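Local structure of putative type VI secretion protein (Escherichia coli, 6SJL) at the interface of chains A and B and the interface of chains A and C. The protein probably forms, as a VgrG-family trimer, the beta-helical tip spike of the type VI secretion system and carries the Tle1 effector bound to its flank. Coordinates in Å, arbitrary orientation; residue numbers count along the deposited sequence, not the author numbering. Chains: chain A/B, Putative type VI secretion protein; chain C, Putative type VI secretion protein.

Contact 1: the interface of chains A and B. Residues chain A 617, 623-625; chain B 631-632.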
ATOM      1  N   SER A 617     -24.490  -4.622  11.255  1.00 31.34           N
ATOM      2  CA  SER A 617     -24.636  -6.063  11.370  1.00 31.34           C
ATOM      3  C   SER A 617     -23.949  -6.615  12.606  1.00 31.34           C
ATOM      4  O   SER A 617     -24.476  -7.514  13.254  1.00 31.34           O
ATOM      5  CB  SER A 617     -24.067  -6.737  10.131  1.00 31.34           C
ATOM      6  OG  SER A 617     -24.771  -6.356   8.971  1.00 31.34           O
ATOM      7  N   ALA A 623     -27.061  -9.347  12.413  1.00 30.34           N
ATOM      8  CA  ALA A 623     -26.923 -10.183  11.239  1.00 30.34           C
ATOM      9  C   ALA A 623     -25.872 -11.248  11.498  1.00 30.34           C
ATOM     10  O   ALA A 623     -24.953 -11.039  12.286  1.00 30.34           O
ATOM     11  CB  ALA A 623     -26.534  -9.357  10.015  1.00 30.34           C
ATOM     12  N   PRO A 624     -25.985 -12.392  10.859  1.00 29.31           N
ATOM     13  CA  PRO A 624     -25.024 -13.465  11.107  1.00 29.31           C
ATOM     14  C   PRO A 624     -23.613 -13.153  10.658  1.00 29.31           C
ATOM     15  O   PRO A 624     -23.158 -13.637   9.628  1.00 29.31           O
ATOM     16  CB  PRO A 624     -25.608 -14.633  10.315  1.00 29.31           C
ATOM     17  CG  PRO A 624     -26.583 -14.047   9.434  1.00 29.31           C
ATOM     18  CD  PRO A 624     -27.147 -12.900  10.134  1.00 29.31           C
ATOM     19  N   GLY A 625     -22.913 -12.332  11.428  1.00 27.65           N
ATOM     20  CA  GLY A 625     -21.501 -12.128  11.253  1.00 27.65           C
ATOM     21  C   GLY A 625     -20.699 -12.669  12.416  1.00 27.65           C
ATOM     22  O   GLY A 625     -21.234 -13.225  13.371  1.00 27.65           O
TER
ATOM     23  N   PRO B 631     -21.479 -15.186   6.891  1.00 29.67           N
ATOM     24  CA  PRO B 631     -22.118 -14.659   5.685  1.00 29.67           C
ATOM     25  C   PRO B 631     -22.337 -13.164   5.689  1.00 29.67           C
ATOM     26  O   PRO B 631     -22.522 -12.588   4.614  1.00 29.67           O
ATOM     27  CB  PRO B 631     -23.451 -15.408   5.655  1.00 29.67           C
ATOM     28  CG  PRO B 631     -23.624 -15.925   6.974  1.00 29.67           C
ATOM     29  CD  PRO B 631     -22.307 -16.219   7.513  1.00 29.67           C
ATOM     30  N   ASP B 632     -22.338 -12.518   6.850  1.00 30.84           N
ATOM     31  CA  ASP B 632     -22.684 -11.111   6.967  1.00 30.84           C
ATOM     32  C   ASP B 632     -21.537 -10.275   7.517  1.00 30.84           C
ATOM     33  O   ASP B 632     -21.754  -9.187   8.035  1.00 30.84           O
ATOM     34  CB  ASP B 632     -23.930 -10.948   7.822  1.00 30.84           C
ATOM     35  CG  ASP B 632     -25.186 -10.915   6.999  1.00 30.84           C
ATOM     36  OD1 ASP B 632     -25.186 -10.284   5.930  1.00 30.84           O
ATOM     37  OD2 ASP B 632     -26.173 -11.559   7.381  1.00 30.84           O
TER

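Contact 2: the interface of chains A and C. Residues chain A 592, 605, 608-609, 612; chain C 257, 501, 510.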
ATOM      1  N   ARG A 592     -14.562   7.199   8.402  1.00 33.67           N
ATOM      2  CA  ARG A 592     -15.378   8.261   7.829  1.00 33.67           C
ATOM      3  C   ARG A 592     -14.647   9.592   7.814  1.00 33.67           C
ATOM      4  O   ARG A 592     -14.753  10.352   6.844  1.00 33.67           O
ATOM      5  CB  ARG A 592     -16.680   8.376   8.601  1.00 33.67           C
ATOM      6  CG  ARG A 592     -17.648   7.296   8.291  1.00 33.67           C
ATOM      7  CD  ARG A 592     -18.769   7.286   9.273  1.00 33.67           C
ATOM      8  NE  ARG A 592     -19.556   8.505   9.197  1.00 33.67           N
ATOM      9  CZ  ARG A 592     -20.808   8.559   8.774  1.00 33.67           C
ATOM     10  NH1 ARG A 592     -21.423   7.466   8.385  1.00 33.67           N
ATOM     11  NH2 ARG A 592     -21.438   9.712   8.742  1.00 33.67           N
ATOM     12  N   GLN A 605     -12.145   7.707  -2.521  1.00 40.55           N
ATOM     13  CA  GLN A 605     -12.753   7.513  -1.223  1.00 40.55           C
ATOM     14  C   GLN A 605     -12.888   6.027  -0.922  1.00 40.55           C
ATOM     15  O   GLN A 605     -13.055   5.202  -1.819  1.00 40.55           O
ATOM     16  CB  GLN A 605     -14.119   8.176  -1.182  1.00 40.55           C
ATOM     17  CG  GLN A 605     -14.531   8.624   0.179  1.00 40.55           C
ATOM     18  CD  GLN A 605     -16.004   8.885   0.266  1.00 40.55           C
ATOM     19  OE1 GLN A 605     -16.812   8.027  -0.078  1.00 40.55           O
ATOM     20  NE2 GLN A 605     -16.372  10.081   0.704  1.00 40.55           N
ATOM     21  N   ILE A 608     -17.292   3.400   2.699  1.00 36.36           N
ATOM     22  CA  ILE A 608     -17.893   3.575   4.009  1.00 36.36           C
ATOM     23  C   ILE A 608     -19.225   2.856   4.084  1.00 36.36           C
ATOM     24  O   ILE A 608     -19.653   2.445   5.159  1.00 36.36           O
ATOM     25  CB  ILE A 608     -18.036   5.076   4.307  1.00 36.36           C
ATOM     26  CG1 ILE A 608     -16.667   5.726   4.448  1.00 36.36           C
ATOM     27  CG2 ILE A 608     -18.843   5.320   5.549  1.00 36.36           C
ATOM     28  CD1 ILE A 608     -15.741   4.960   5.292  1.00 36.36           C
ATOM     29  N   SER A 609     -19.893   2.679   2.949  1.00 36.76           N
ATOM     30  CA  SER A 609     -21.214   2.068   2.933  1.00 36.76           C
ATOM     31  C   SER A 609     -21.182   0.673   3.522  1.00 36.76           C
ATOM     32  O   SER A 609     -22.022   0.313   4.350  1.00 36.76           O
ATOM     33  CB  SER A 609     -21.736   2.030   1.504  1.00 36.76           C
ATOM     34  OG  SER A 609     -23.101   1.680   1.454  1.00 36.76           O
ATOM     35  N   GLN A 612     -20.117   0.837   7.259  1.00 34.06           N
ATOM     36  CA  GLN A 612     -21.295   1.259   7.996  1.00 34.06           C
ATOM     37  C   GLN A 612     -22.261   0.102   8.173  1.00 34.06           C
ATOM     38  O   GLN A 612     -22.804  -0.114   9.260  1.00 34.06           O
ATOM     39  CB  GLN A 612     -21.974   2.389   7.231  1.00 34.06           C
ATOM     40  CG  GLN A 612     -23.053   3.110   7.955  1.00 34.06           C
ATOM     41  CD  GLN A 612     -22.517   4.150   8.855  1.00 34.06           C
ATOM     42  OE1 GLN A 612     -21.572   4.830   8.515  1.00 34.06           O
ATOM     43  NE2 GLN A 612     -23.124   4.310  10.003  1.00 34.06           N
TER
ATOM     44  N   PHE C 257     -24.714  10.474   2.564  1.00 44.89           N
ATOM     45  CA  PHE C 257     -23.336  10.562   3.027  1.00 44.89           C
ATOM     46  C   PHE C 257     -22.406  11.018   1.911  1.00 44.89           C
ATOM     47  O   PHE C 257     -21.457  11.772   2.146  1.00 44.89           O
ATOM     48  CB  PHE C 257     -22.902   9.208   3.577  1.00 44.89           C
ATOM     49  CG  PHE C 257     -21.423   9.069   3.754  1.00 44.89           C
ATOM     50  CD1 PHE C 257     -20.806   9.522   4.890  1.00 44.89           C
ATOM     51  CD2 PHE C 257     -20.654   8.488   2.778  1.00 44.89           C
ATOM     52  CE1 PHE C 257     -19.469   9.394   5.046  1.00 44.89           C
ATOM     53  CE2 PHE C 257     -19.316   8.369   2.934  1.00 44.89           C
ATOM     54  CZ  PHE C 257     -18.721   8.829   4.067  1.00 44.89           C
ATOM     55  N   TRP C 501     -28.256   2.152   0.305  1.00 38.82           N
ATOM     56  CA  TRP C 501     -28.419   1.490   1.582  1.00 38.82           C
ATOM     57  C   TRP C 501     -28.618   2.584   2.607  1.00 38.82           C
ATOM     58  O   TRP C 501     -27.826   3.521   2.674  1.00 38.82           O
ATOM     59  CB  TRP C 501     -27.216   0.610   1.932  1.00 38.82           C
ATOM     60  CG  TRP C 501     -27.365  -0.014   3.263  1.00 38.82           C
ATOM     61  CD1 TRP C 501     -28.116  -1.082   3.569  1.00 38.82           C
ATOM     62  CD2 TRP C 501     -26.771   0.420   4.482  1.00 38.82           C
ATOM     63  NE1 TRP C 501     -28.042  -1.352   4.900  1.00 38.82           N
ATOM     64  CE2 TRP C 501     -27.215  -0.438   5.483  1.00 38.82           C
ATOM     65  CE3 TRP C 501     -25.901   1.450   4.820  1.00 38.82           C
ATOM     66  CZ2 TRP C 501     -26.825  -0.303   6.791  1.00 38.82           C
ATOM     67  CZ3 TRP C 501     -25.528   1.582   6.110  1.00 38.82           C
ATOM     68  CH2 TRP C 501     -25.980   0.714   7.084  1.00 38.82           C
ATOM     69  N   PHE C 510     -26.601   5.814   1.808  1.00 40.30           N
ATOM     70  CA  PHE C 510     -25.316   5.464   1.228  1.00 40.30           C
ATOM     71  C   PHE C 510     -25.560   4.921  -0.168  1.00 40.30           C
ATOM     72  O   PHE C 510     -26.230   3.903  -0.329  1.00 40.30           O
ATOM     73  CB  PHE C 510     -24.592   4.431   2.089  1.00 40.30           C
ATOM     74  CG  PHE C 510     -24.166   4.951   3.417  1.00 40.30           C
ATOM     75  CD1 PHE C 510     -25.040   4.972   4.469  1.00 40.30           C
ATOM     76  CD2 PHE C 510     -22.898   5.419   3.616  1.00 40.30           C
ATOM     77  CE1 PHE C 510     -24.662   5.455   5.667  1.00 40.30           C
ATOM     78  CE2 PHE C 510     -22.525   5.892   4.824  1.00 40.30           C
ATOM     79  CZ  PHE C 510     -23.410   5.919   5.842  1.00 40.30           C
TER

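Contact 3: the interface of chains A and B. Residues chain A 733, 735, 746-748; chain B 754-757.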
ATOM      1  N   GLY A 733       6.648  33.009 -18.070  1.00 39.17           N
ATOM      2  CA  GLY A 733       6.661  33.538 -19.400  1.00 39.17           C
ATOM      3  C   GLY A 733       7.754  32.978 -20.274  1.00 39.17           C
ATOM      4  O   GLY A 733       7.551  32.826 -21.475  1.00 39.17           O
ATOM      5  N   TYR A 735       9.973  30.040 -21.844  1.00 36.91           N
ATOM      6  CA  TYR A 735       9.705  28.653 -22.155  1.00 36.91           C
ATOM      7  C   TYR A 735      10.777  28.139 -23.091  1.00 36.91           C
ATOM      8  O   TYR A 735      11.349  28.893 -23.869  1.00 36.91           O
ATOM      9  CB  TYR A 735       8.317  28.456 -22.774  1.00 36.91           C
ATOM     10  CG  TYR A 735       8.155  29.054 -24.138  1.00 36.91           C
ATOM     11  CD1 TYR A 735       7.684  30.336 -24.293  1.00 36.91           C
ATOM     12  CD2 TYR A 735       8.477  28.338 -25.271  1.00 36.91           C
ATOM     13  CE1 TYR A 735       7.543  30.882 -25.528  1.00 36.91           C
ATOM     14  CE2 TYR A 735       8.352  28.878 -26.497  1.00 36.91           C
ATOM     15  CZ  TYR A 735       7.885  30.152 -26.626  1.00 36.91           C
ATOM     16  OH  TYR A 735       7.742  30.702 -27.869  1.00 36.91           O
ATOM     17  N   GLY A 746      11.679  30.961 -26.057  1.00 38.48           N
ATOM     18  CA  GLY A 746      10.976  32.228 -26.040  1.00 38.48           C
ATOM     19  C   GLY A 746      10.883  32.762 -24.629  1.00 38.48           C
ATOM     20  O   GLY A 746      10.570  32.024 -23.709  1.00 38.48           O
ATOM     21  N   CYS A 747      11.153  34.049 -24.470  1.00 42.75           N
ATOM     22  CA  CYS A 747      11.003  34.683 -23.173  1.00 42.75           C
ATOM     23  C   CYS A 747      10.664  36.144 -23.379  1.00 42.75           C
ATOM     24  O   CYS A 747      11.119  36.752 -24.352  1.00 42.75           O
ATOM     25  CB  CYS A 747      12.264  34.555 -22.314  1.00 42.75           C
ATOM     26  SG  CYS A 747      13.637  35.503 -22.831  1.00 42.75           S
ATOM     27  N   PRO A 748       9.841  36.725 -22.508  1.00 43.12           N
ATOM     28  CA  PRO A 748       9.627  38.171 -22.562  1.00 43.12           C
ATOM     29  C   PRO A 748      10.820  38.974 -22.108  1.00 43.12           C
ATOM     30  O   PRO A 748      10.918  40.151 -22.460  1.00 43.12           O
ATOM     31  CB  PRO A 748       8.445  38.372 -21.617  1.00 43.12           C
ATOM     32  CG  PRO A 748       8.537  37.243 -20.689  1.00 43.12           C
ATOM     33  CD  PRO A 748       9.006  36.094 -21.481  1.00 43.12           C
TER
ATOM     34  N   LYS B 754      13.147  33.394 -29.422  1.00 40.64           N
ATOM     35  CA  LYS B 754      12.144  34.447 -29.482  1.00 40.64           C
ATOM     36  C   LYS B 754      12.211  35.279 -28.211  1.00 40.64           C
ATOM     37  O   LYS B 754      11.292  35.300 -27.405  1.00 40.64           O
ATOM     38  CB  LYS B 754      10.759  33.852 -29.645  1.00 40.64           C
ATOM     39  CG  LYS B 754      10.442  33.330 -30.983  1.00 40.64           C
ATOM     40  CD  LYS B 754       9.140  32.606 -30.897  1.00 40.64           C
ATOM     41  CE  LYS B 754       8.369  32.675 -32.183  1.00 40.64           C
ATOM     42  NZ  LYS B 754       7.081  31.959 -32.054  1.00 40.64           N
ATOM     43  N   SER B 755      13.311  35.990 -28.040  1.00 44.53           N
ATOM     44  CA  SER B 755      13.377  36.807 -26.839  1.00 44.53           C
ATOM     45  C   SER B 755      12.639  38.113 -27.081  1.00 44.53           C
ATOM     46  O   SER B 755      13.183  39.199 -26.865  1.00 44.53           O
ATOM     47  CB  SER B 755      14.807  37.069 -26.402  1.00 44.53           C
ATOM     48  OG  SER B 755      14.796  37.969 -25.322  1.00 44.53           O
ATOM     49  N   THR B 756      11.396  37.977 -27.544  1.00 46.58           N
ATOM     50  CA  THR B 756      10.381  39.024 -27.598  1.00 46.58           C
ATOM     51  C   THR B 756       9.084  38.248 -27.483  1.00 46.58           C
ATOM     52  O   THR B 756       8.797  37.405 -28.333  1.00 46.58           O
ATOM     53  CB  THR B 756      10.404  39.789 -28.919  1.00 46.58           C
ATOM     54  OG1 THR B 756      10.417  38.859 -30.008  1.00 46.58           O
ATOM     55  CG2 THR B 756      11.581  40.718 -29.006  1.00 46.58           C
ATOM     56  N   ASN B 757       8.313  38.523 -26.444  1.00 47.62           N
ATOM     57  CA  ASN B 757       7.031  37.863 -26.255  1.00 47.62           C
ATOM     58  C   ASN B 757       5.940  38.891 -26.008  1.00 47.62           C
ATOM     59  O   ASN B 757       6.225  40.020 -25.615  1.00 47.62           O
ATOM     60  CB  ASN B 757       7.097  36.858 -25.104  1.00 50.00           C
ATOM     61  CG  ASN B 757       7.923  35.634 -25.445  1.00 50.00           C
ATOM     62  OD1 ASN B 757       8.106  35.300 -26.616  1.00 50.00           O
ATOM     63  ND2 ASN B 757       8.429  34.956 -24.421  1.00 50.00           N
TER

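Contact 4: the interface of chains A and B. Residues chain A 675-677, 684, 686; chain B 677, 685-687.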
ATOM      1  N   VAL A 675      -5.539   2.685  -7.312  1.00 27.50           N
ATOM      2  CA  VAL A 675      -4.683   2.617  -6.141  1.00 27.50           C
ATOM      3  C   VAL A 675      -4.477   4.040  -5.672  1.00 27.50           C
ATOM      4  O   VAL A 675      -4.001   4.884  -6.429  1.00 27.50           O
ATOM      5  CB  VAL A 675      -3.344   1.935  -6.431  1.00 27.50           C
ATOM      6  CG1 VAL A 675      -2.430   2.120  -5.264  1.00 27.50           C
ATOM      7  CG2 VAL A 675      -3.546   0.486  -6.686  1.00 27.50           C
ATOM      8  N   SER A 676      -4.862   4.320  -4.441  1.00 27.99           N
ATOM      9  CA  SER A 676      -4.801   5.663  -3.892  1.00 27.99           C
ATOM     10  C   SER A 676      -4.123   5.611  -2.542  1.00 27.99           C
ATOM     11  O   SER A 676      -4.588   4.913  -1.648  1.00 27.99           O
ATOM     12  CB  SER A 676      -6.194   6.254  -3.765  1.00 27.99           C
ATOM     13  OG  SER A 676      -6.144   7.470  -3.069  1.00 27.99           O
ATOM     14  N   LEU A 677      -3.022   6.327  -2.396  1.00 26.75           N
ATOM     15  CA  LEU A 677      -2.361   6.490  -1.114  1.00 26.75           C
ATOM     16  C   LEU A 677      -2.408   7.954  -0.738  1.00 26.75           C
ATOM     17  O   LEU A 677      -1.910   8.796  -1.477  1.00 26.75           O
ATOM     18  CB  LEU A 677      -0.920   6.010  -1.170  1.00 26.75           C
ATOM     19  CG  LEU A 677      -0.631   4.676  -1.819  1.00 26.75           C
ATOM     20  CD1 LEU A 677       0.841   4.533  -1.900  1.00 26.75           C
ATOM     21  CD2 LEU A 677      -1.190   3.610  -0.976  1.00 26.75           C
ATOM     22  N   MET A 684       5.108  11.466   2.074  1.00 29.45           N
ATOM     23  CA  MET A 684       5.088  10.168   1.440  1.00 29.45           C
ATOM     24  C   MET A 684       6.501   9.806   1.037  1.00 29.45           C
ATOM     25  O   MET A 684       7.178  10.596   0.386  1.00 29.45           O
ATOM     26  CB  MET A 684       4.175  10.190   0.232  1.00 29.45           C
ATOM     27  CG  MET A 684       3.947   8.863  -0.378  1.00 29.45           C
ATOM     28  SD  MET A 684       2.545   8.903  -1.461  1.00 29.45           S
ATOM     29  CE  MET A 684       1.283   9.136  -0.249  1.00 29.45           C
ATOM     30  N   LEU A 686       8.310   6.918  -1.064  1.00 28.88           N
ATOM     31  CA  LEU A 686       8.256   5.753  -1.930  1.00 28.88           C
ATOM     32  C   LEU A 686       9.693   5.402  -2.284  1.00 28.88           C
ATOM     33  O   LEU A 686      10.234   5.869  -3.279  1.00 28.88           O
ATOM     34  CB  LEU A 686       7.417   6.033  -3.142  1.00 28.88           C
ATOM     35  CG  LEU A 686       6.104   6.727  -2.820  1.00 28.88           C
ATOM     36  CD1 LEU A 686       5.507   7.310  -4.053  1.00 28.88           C
ATOM     37  CD2 LEU A 686       5.158   5.745  -2.225  1.00 28.88           C
TER
ATOM     38  N   LEU B 677       2.458  -1.625  -6.811  1.00 26.91           N
ATOM     39  CA  LEU B 677       1.069  -1.223  -6.770  1.00 26.91           C
ATOM     40  C   LEU B 677       0.617  -1.090  -8.204  1.00 26.91           C
ATOM     41  O   LEU B 677       1.058  -0.187  -8.907  1.00 26.91           O
ATOM     42  CB  LEU B 677       0.901   0.091  -6.024  1.00 26.91           C
ATOM     43  CG  LEU B 677       1.632   0.253  -4.709  1.00 26.91           C
ATOM     44  CD1 LEU B 677       1.495   1.661  -4.271  1.00 26.91           C
ATOM     45  CD2 LEU B 677       0.994  -0.623  -3.721  1.00 26.91           C
ATOM     46  N   GLN B 685      -3.306   7.503  -7.481  1.00 30.22           N
ATOM     47  CA  GLN B 685      -3.117   8.778  -6.809  1.00 30.22           C
ATOM     48  C   GLN B 685      -2.185   8.534  -5.644  1.00 30.22           C
ATOM     49  O   GLN B 685      -2.500   7.745  -4.760  1.00 30.22           O
ATOM     50  CB  GLN B 685      -4.440   9.355  -6.316  1.00 30.22           C
ATOM     51  CG  GLN B 685      -5.478   9.529  -7.382  1.00 30.22           C
ATOM     52  CD  GLN B 685      -6.463   8.387  -7.418  1.00 30.22           C
ATOM     53  OE1 GLN B 685      -7.048   8.035  -6.409  1.00 30.22           O
ATOM     54  NE2 GLN B 685      -6.643   7.797  -8.582  1.00 30.22           N
ATOM     55  N   LEU B 686      -1.019   9.156  -5.674  1.00 29.22           N
ATOM     56  CA  LEU B 686      -0.082   9.119  -4.563  1.00 29.22           C
ATOM     57  C   LEU B 686       0.036  10.544  -4.058  1.00 29.22           C
ATOM     58  O   LEU B 686       0.912  11.287  -4.484  1.00 29.22           O
ATOM     59  CB  LEU B 686       1.242   8.570  -4.972  1.00 29.22           C
ATOM     60  CG  LEU B 686       1.232   7.342  -5.865  1.00 29.22           C
ATOM     61  CD1 LEU B 686       2.596   7.104  -6.400  1.00 29.22           C
ATOM     62  CD2 LEU B 686       0.772   6.155  -5.104  1.00 29.22           C
ATOM     63  N   LEU B 687      -0.827  10.910  -3.125  1.00 29.06           N
ATOM     64  CA  LEU B 687      -0.952  12.277  -2.661  1.00 29.06           C
ATOM     65  C   LEU B 687      -0.448  12.405  -1.242  1.00 29.06           C
ATOM     66  O   LEU B 687      -0.609  11.498  -0.434  1.00 29.06           O
ATOM     67  CB  LEU B 687      -2.398  12.735  -2.707  1.00 29.06           C
ATOM     68  CG  LEU B 687      -3.141  12.308  -3.950  1.00 29.06           C
ATOM     69  CD1 LEU B 687      -4.549  12.707  -3.813  1.00 29.06           C
ATOM     70  CD2 LEU B 687      -2.518  12.968  -5.135  1.00 29.06           C
TER

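Contact 1: the interface of chains A and B
The turn of chain A that follows the 3-10 helix 619-621 and leads into strand 626-630 meets the loop of chain B between strands 626-630 and 634-638, with the end of A helix 608-618 nearby. A:Pro624 and B:Asp632 lie at the centre of the contact. The backbone N-H of B:Asp632 donates a hydrogen bond to the carbonyl O of A:Pro624 (3.1 Å between N and O). The donor sits above the carbonyl plane, 41° out of it, and the bond is bent, as suits a link between two loops rather than between strands in register. Proline fits this position because its ring restrains the backbone of the turn and so helps to hold the carbonyl toward B:Asp632. B:Pro631 stiffens the other loop in the same way, and its ring edges toward that carbonyl, with CD 3.4 Å from A:Pro624 O.

The carboxylate of B:Asp632 swings across toward the pyrrolidine ring of A:Pro624, the two side chains crossing obliquely, and its OD2 lies beside the ring carbons CG and CD. A:Ala623 is small enough to admit the carboxylate, and its CB stands 3.7 Å from B:Asp632 CG. On the helix side, A:Ser617 is likewise small, and its CB comes to 4.0 Å from the backbone O of B:Asp632.

Contact 2: the interface of chains A and C
A:Gln612, on helix 608-618 of the VgrG spike, lies across C:Trp501 and C:Phe510 of Tle1, a phospholipase-family effector that presents aromatic rings to the spike. Its CB, on leaving the helix, lies over one face of the C:Phe510 ring, 4.0 Å above the plane and toward the rim. CG follows anti to the backbone N (chi1 -169°), which carries it between the aromatics: it is 3.4 Å from C:Trp501 CZ3, and C:Phe510 CZ lies nearly as near. The chain then bends at chi2, and the amide carbon CD lies above and beyond the CZ rim of C:Phe510, with amide and ring planes 25° apart. At the tip, OE1 accepts a hydrogen bond from A:Arg592 NH1 (2.6 Å); the oxygen lies close to the guanidinium plane, but the donor stands well out of the amide plane. Glutamine suits this place because its methylene groups feed the aromatic contact while its amide holds the arginine.

That bond probably steadies A:Arg592, from helix 578-600, with NH1 at the edge of the C:Phe510 ring, in its plane. One face of its guanidinium receives C:Phe257 CD1, 3.8 Å above, the planes being 55° apart; a cation may favour such an aromatic neighbour. A:Ile608 packs against both phenylalanines: CG1 lies 3.7 Å from C:Phe257 CZ, whereas CG2 sits over one face of C:Phe257, toward its rim, and also reaches C:Phe510 CE2 (3.8 Å). A:Ser609 is small, letting C:Phe510 CB approach the helix, 3.8 Å from A:Ser609 CB.

Contact 3: the interface of chains A and B
A:Cys747 and B:Lys754 are joined by a backbone hydrogen bond, the N-H of A:Cys747 donating to the carbonyl O of B:Lys754 (3.2 Å from N to O). It accompanies a parallel beta bridge between A:Gly746 and B:Lys754. The donor stands 47° out of the carbonyl plane, as might be expected where regular pairing gives way to loop.

Van der Waals contacts surround this link. A:Gly746 has no side chain, which leaves its CA open to B:Lys754 CB, 4.0 Å away. The sulfur of A:Cys747 takes the position between backbone N and carbonyl carbon (chi1 71°), and from there faces B:Ser755, with SG 4.1 Å from CB. A:Pro748 packs at a slant against B:Asn757, A:Pro748 CA lying 3.8 Å from B:Asn757 CB; a rigid proline suits a chain leaving its strand. On the other flank, the hydroxyl OH of A:Tyr735 lies 3.8 Å from CD in the aliphatic part of B:Lys754. Within chain A, A:Gly746 N lies 3.9 Å above one face of the A:Tyr735 ring, over its centre; the small glycine may ease this approach.

A doubtful contact comes from the amide of B:Asn757. Its ND2 is modelled too near the backbone of A:Cys747, so the position of this amide carries little weight.

The site lies where A strand 742-746 pairs with B strand 751-754, in the last strands of the long beta series, ahead of the strands between 783 and 830.

Contact 4: the interface of chains A and B
Flat peptide groups of A strand 675-679 and B strand 684-688 meet edge to edge through their N-H and C=O groups, in the parallel pairing of the VgrG beta-helix, a prism built by chains that wind together. B:Gln685 N donates to A:Val675 O (2.9 Å). A:Leu677 N donates to B:Gln685 O (2.8 Å). A:Leu677 O then receives B:Leu687 N (2.9 Å), so the peptide hydrogen bonds run back and forth between the chains. Another flat group is the side-chain amide of B:Gln685: its chain bends at chi2 and brings OE1 beside A:Ser676, 3.3 Å from its CB. Polar A:Ser676 and B:Gln685 probably suit a place away from the leucine cluster, although B:Leu687 is on that side too.

Opposite them, leucines from both chains pack together. A:Leu677 and B:Leu686 lie side by side, CD1 of A:Leu677 3.6 Å from CD2 of B:Leu686. Both take nearly the same chi1 (-46° and -43°, CG anti to the carbonyl carbon), in keeping with branches that point the same way. A:Leu677 and B:Leu677 instead reach toward each other tip to tip, CD1 to CD1 (3.8 Å). Branched, flexible leucine can fill such a core from several directions. A:Val675 crosses B:Leu677 at about a right angle, its CG1 meeting B:Leu677 CB (4.0 Å). A:Met684, long and unbranched, lays its sulfur SD across B:Leu686 CB (3.8 Å).

Helix 608-618 of chain A serves both contact 1 and contact 2, whose C-alpha centres lie about 18 Å apart: its end faces the neighbouring VgrG chain, and its earlier turns face Tle1. The effector's seat is thus built close to where spike subunits meet. Contact 4 lies about 22 Å from contact 2 and 32 Å from contact 1. Contact 3 is farther along, about 37 Å from contact 4 and 67 Å from contact 1. Contacts 3 and 4 pair strands of neighbouring chains, while contact 1 joins their loops; together they probably give the rigid shaft on which the effector rides.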